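Local coordinates for mandelate racemase/muconate lactonizing protein (Paenibacillus sp., PDB 3V5C) that probably dehydrates galacturonate as a member of the enolase superfamily, whose acid-sugar dehydratases work with magnesium held in a barrel domain, at residues 52-58 and 101-106. The protein carries 1 engineered substitution. Numbering follows the deposited sequence. Where two conformers were deposited one is given.
Sequences IDGQTGY and DWLGQR
Asp101 of helix 92-107 meets Tyr58 where the helix crosses the hairpin of strands 42-52 and 55-60, within the N-terminal alpha+beta capping domain of the enolase fold and away from the magnesium-bearing barrel. Asp101 OD2 receives the backbone N of Tyr58 on the anti lone pair in a nearly straight bond (2.8 Å, 176°), while OD1 is held by Gln105 NE2 and Phe365 N. One residue on, the backbones come close: the CA atoms of Gly57 and Trp102 lie 4.0 Å apart, and a CB on Gly57 would run into Trp102 N. The Trp102 indole, its CG anti to the backbone N (chi1 -175°), reaches along the hairpin to its type I' turn, where NE1 makes two weak, bent bonds, to Ile52 O and to Gln55 O, the latter at the ring edge. Ile52 CB sits over one face in a CH-pi contact, 3.7 Å from the centroid of the Trp102 five-membered ring, and Arg106 CB lies against the opposite face. A leucine in place of Trp102 would probably cost both carbonyls a donor beyond the turn's own backbone bonds and open a gap between Ile52 and the Arg106 side chain. In one of its two conformers, Gln55 NE2 lies 3.5 Å from Gln105 CB, and a water joins it to Gln105 OE1. Bends at chi2 and chi3 fold Arg106 back so that one face of its guanidinium rests on Trp102 CZ2. Arg106 NH1 forms a salt bridge with Asp53 OD2 at 2.9 Å, and NH2 bonds Asp53 O in the guanidinium plane at 3.0 Å.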
loop_
_atom_site.group_PDB
_atom_site.type_symbol
_atom_site.label_atom_id
_atom_site.label_comp_id
_atom_site.label_asym_id
_atom_site.label_seq_id
_atom_site.Cartn_x
_atom_site.Cartn_y
_atom_site.Cartn_z
ATOM N N ILE A 52 25.663 -2.425 8.739
ATOM C CA ILE A 52 25.950 -1.787 10.021
ATOM C C ILE A 52 26.556 -2.859 10.907
ATOM O O ILE A 52 26.010 -3.959 11.024
ATOM C CB ILE A 52 24.669 -1.238 10.685
ATOM C CG1 ILE A 52 24.053 -0.119 9.844
ATOM C CG2 ILE A 52 24.966 -0.751 12.125
ATOM C CD1 ILE A 52 22.590 0.158 10.194
ATOM N N ASP A 53 27.701 -2.547 11.513
ATOM C CA ASP A 53 28.370 -3.501 12.395
ATOM C C ASP A 53 28.434 -4.902 11.775
ATOM O O ASP A 53 28.090 -5.890 12.423
ATOM C CB ASP A 53 27.648 -3.558 13.748
ATOM C CG ASP A 53 28.434 -4.327 14.795
ATOM O OD1 ASP A 53 29.669 -4.173 14.810
ATOM O OD2 ASP A 53 27.824 -5.082 15.579
ATOM N N GLY A 54 28.846 -4.974 10.515
ATOM C CA GLY A 54 29.083 -6.251 9.852
ATOM C C GLY A 54 27.877 -7.109 9.488
ATOM O O GLY A 54 28.024 -8.279 9.123
ATOM N N GLN A 55 26.687 -6.525 9.587
ATOM C CA GLN A 55 25.445 -7.215 9.245
ATOM C C GLN A 55 24.700 -6.390 8.201
ATOM O O GLN A 55 24.788 -5.166 8.202
ATOM C CB GLN A 55 24.577 -7.393 10.497
ATOM C CG GLN A 55 23.089 -7.632 10.254
ATOM C CD GLN A 55 22.765 -9.076 9.904
ATOM O OE1 GLN A 55 23.129 -10.009 10.632
ATOM N NE2 GLN A 55 22.078 -9.269 8.785
ATOM N N THR A 56 23.980 -7.062 7.308
ATOM C CA THR A 56 23.186 -6.363 6.285
ATOM C C THR A 56 21.681 -6.302 6.559
ATOM O O THR A 56 21.097 -7.186 7.185
ATOM C CB THR A 56 23.352 -6.999 4.880
ATOM O OG1 THR A 56 22.947 -8.372 4.928
ATOM C CG2 THR A 56 24.790 -6.889 4.387
ATOM N N GLY A 57 21.055 -5.237 6.080
ATOM C CA GLY A 57 19.607 -5.160 6.033
ATOM C C GLY A 57 19.229 -4.650 4.657
ATOM O O GLY A 57 19.989 -3.888 4.051
ATOM N N TYR A 58 18.070 -5.071 4.165
ATOM C CA TYR A 58 17.598 -4.736 2.831
ATOM C C TYR A 58 16.249 -4.017 2.908
ATOM O O TYR A 58 15.413 -4.333 3.761
ATOM C CB TYR A 58 17.340 -6.029 2.058
ATOM C CG TYR A 58 18.545 -6.720 1.451
ATOM C CD1 TYR A 58 18.902 -6.479 0.122
ATOM C CD2 TYR A 58 19.270 -7.674 2.163
ATOM C CE1 TYR A 58 19.970 -7.124 -0.468
ATOM C CE2 TYR A 58 20.366 -8.334 1.565
ATOM C CZ TYR A 58 20.701 -8.047 0.261
ATOM O OH TYR A 58 21.760 -8.681 -0.357
ATOM N N ASP A 101 14.840 -3.378 8.616
ATOM C CA ASP A 101 15.175 -4.767 8.330
ATOM C C ASP A 101 16.425 -5.143 9.112
ATOM O O ASP A 101 16.506 -6.228 9.681
ATOM C CB ASP A 101 15.431 -4.961 6.838
ATOM C CG ASP A 101 15.592 -6.430 6.465
ATOM O OD1 ASP A 101 14.755 -7.238 6.895
ATOM O OD2 ASP A 101 16.554 -6.773 5.767
ATOM N N TRP A 102 17.390 -4.228 9.133
ATOM C CA TRP A 102 18.661 -4.466 9.820
ATOM C C TRP A 102 18.395 -4.744 11.295
ATOM O O TRP A 102 18.915 -5.721 11.843
ATOM C CB TRP A 102 19.632 -3.290 9.656
ATOM C CG TRP A 102 20.978 -3.599 10.258
ATOM C CD1 TRP A 102 22.059 -4.096 9.609
ATOM C CD2 TRP A 102 21.359 -3.444 11.632
ATOM N NE1 TRP A 102 23.109 -4.271 10.498
ATOM C CE2 TRP A 102 22.696 -3.877 11.744
ATOM C CE3 TRP A 102 20.699 -2.977 12.777
ATOM C CZ2 TRP A 102 23.396 -3.841 12.960
ATOM C CZ3 TRP A 102 21.388 -2.954 13.987
ATOM C CH2 TRP A 102 22.723 -3.390 14.064
ATOM N N LEU A 103 17.598 -3.882 11.932
ATOM C CA LEU A 103 17.282 -4.043 13.358
ATOM C C LEU A 103 16.623 -5.393 13.603
ATOM O O LEU A 103 16.937 -6.081 14.579
ATOM C CB LEU A 103 16.400 -2.887 13.877
ATOM C CG LEU A 103 17.047 -1.514 14.073
ATOM C CD1 LEU A 103 15.975 -0.443 14.310
ATOM C CD2 LEU A 103 18.044 -1.541 15.234
ATOM N N GLY A 104 15.719 -5.787 12.706
ATOM C CA GLY A 104 15.101 -7.096 12.778
ATOM C C GLY A 104 16.117 -8.225 12.669
ATOM O O GLY A 104 16.070 -9.176 13.449
ATOM N N GLN A 105 17.055 -8.115 11.729
ATOM C CA GLN A 105 18.091 -9.148 11.588
ATOM C C GLN A 105 18.951 -9.240 12.853
ATOM O O GLN A 105 19.217 -10.344 13.343
ATOM C CB GLN A 105 18.986 -8.909 10.364
ATOM C CG GLN A 105 18.234 -8.771 9.031
ATOM C CD GLN A 105 17.378 -9.976 8.680
ATOM O OE1 GLN A 105 17.753 -11.134 8.919
ATOM N NE2 GLN A 105 16.217 -9.708 8.109
ATOM N N ARG A 106 19.372 -8.086 13.370
ATOM C CA ARG A 106 20.288 -8.029 14.510
ATOM C C ARG A 106 19.631 -8.586 15.770
ATOM O O ARG A 106 20.236 -9.381 16.509
ATOM C CB ARG A 106 20.752 -6.581 14.719
ATOM C CG ARG A 106 21.618 -6.328 15.973
ATOM C CD ARG A 106 22.757 -7.335 16.142
ATOM N NE ARG A 106 23.743 -7.372 15.066
ATOM C CZ ARG A 106 24.809 -6.576 14.976
ATOM N NH1 ARG A 106 25.015 -5.624 15.873
ATOM N NH2 ARG A 106 25.658 -6.713 13.969
HETATM O O HOH W 1 20.624 -11.716 8.271
#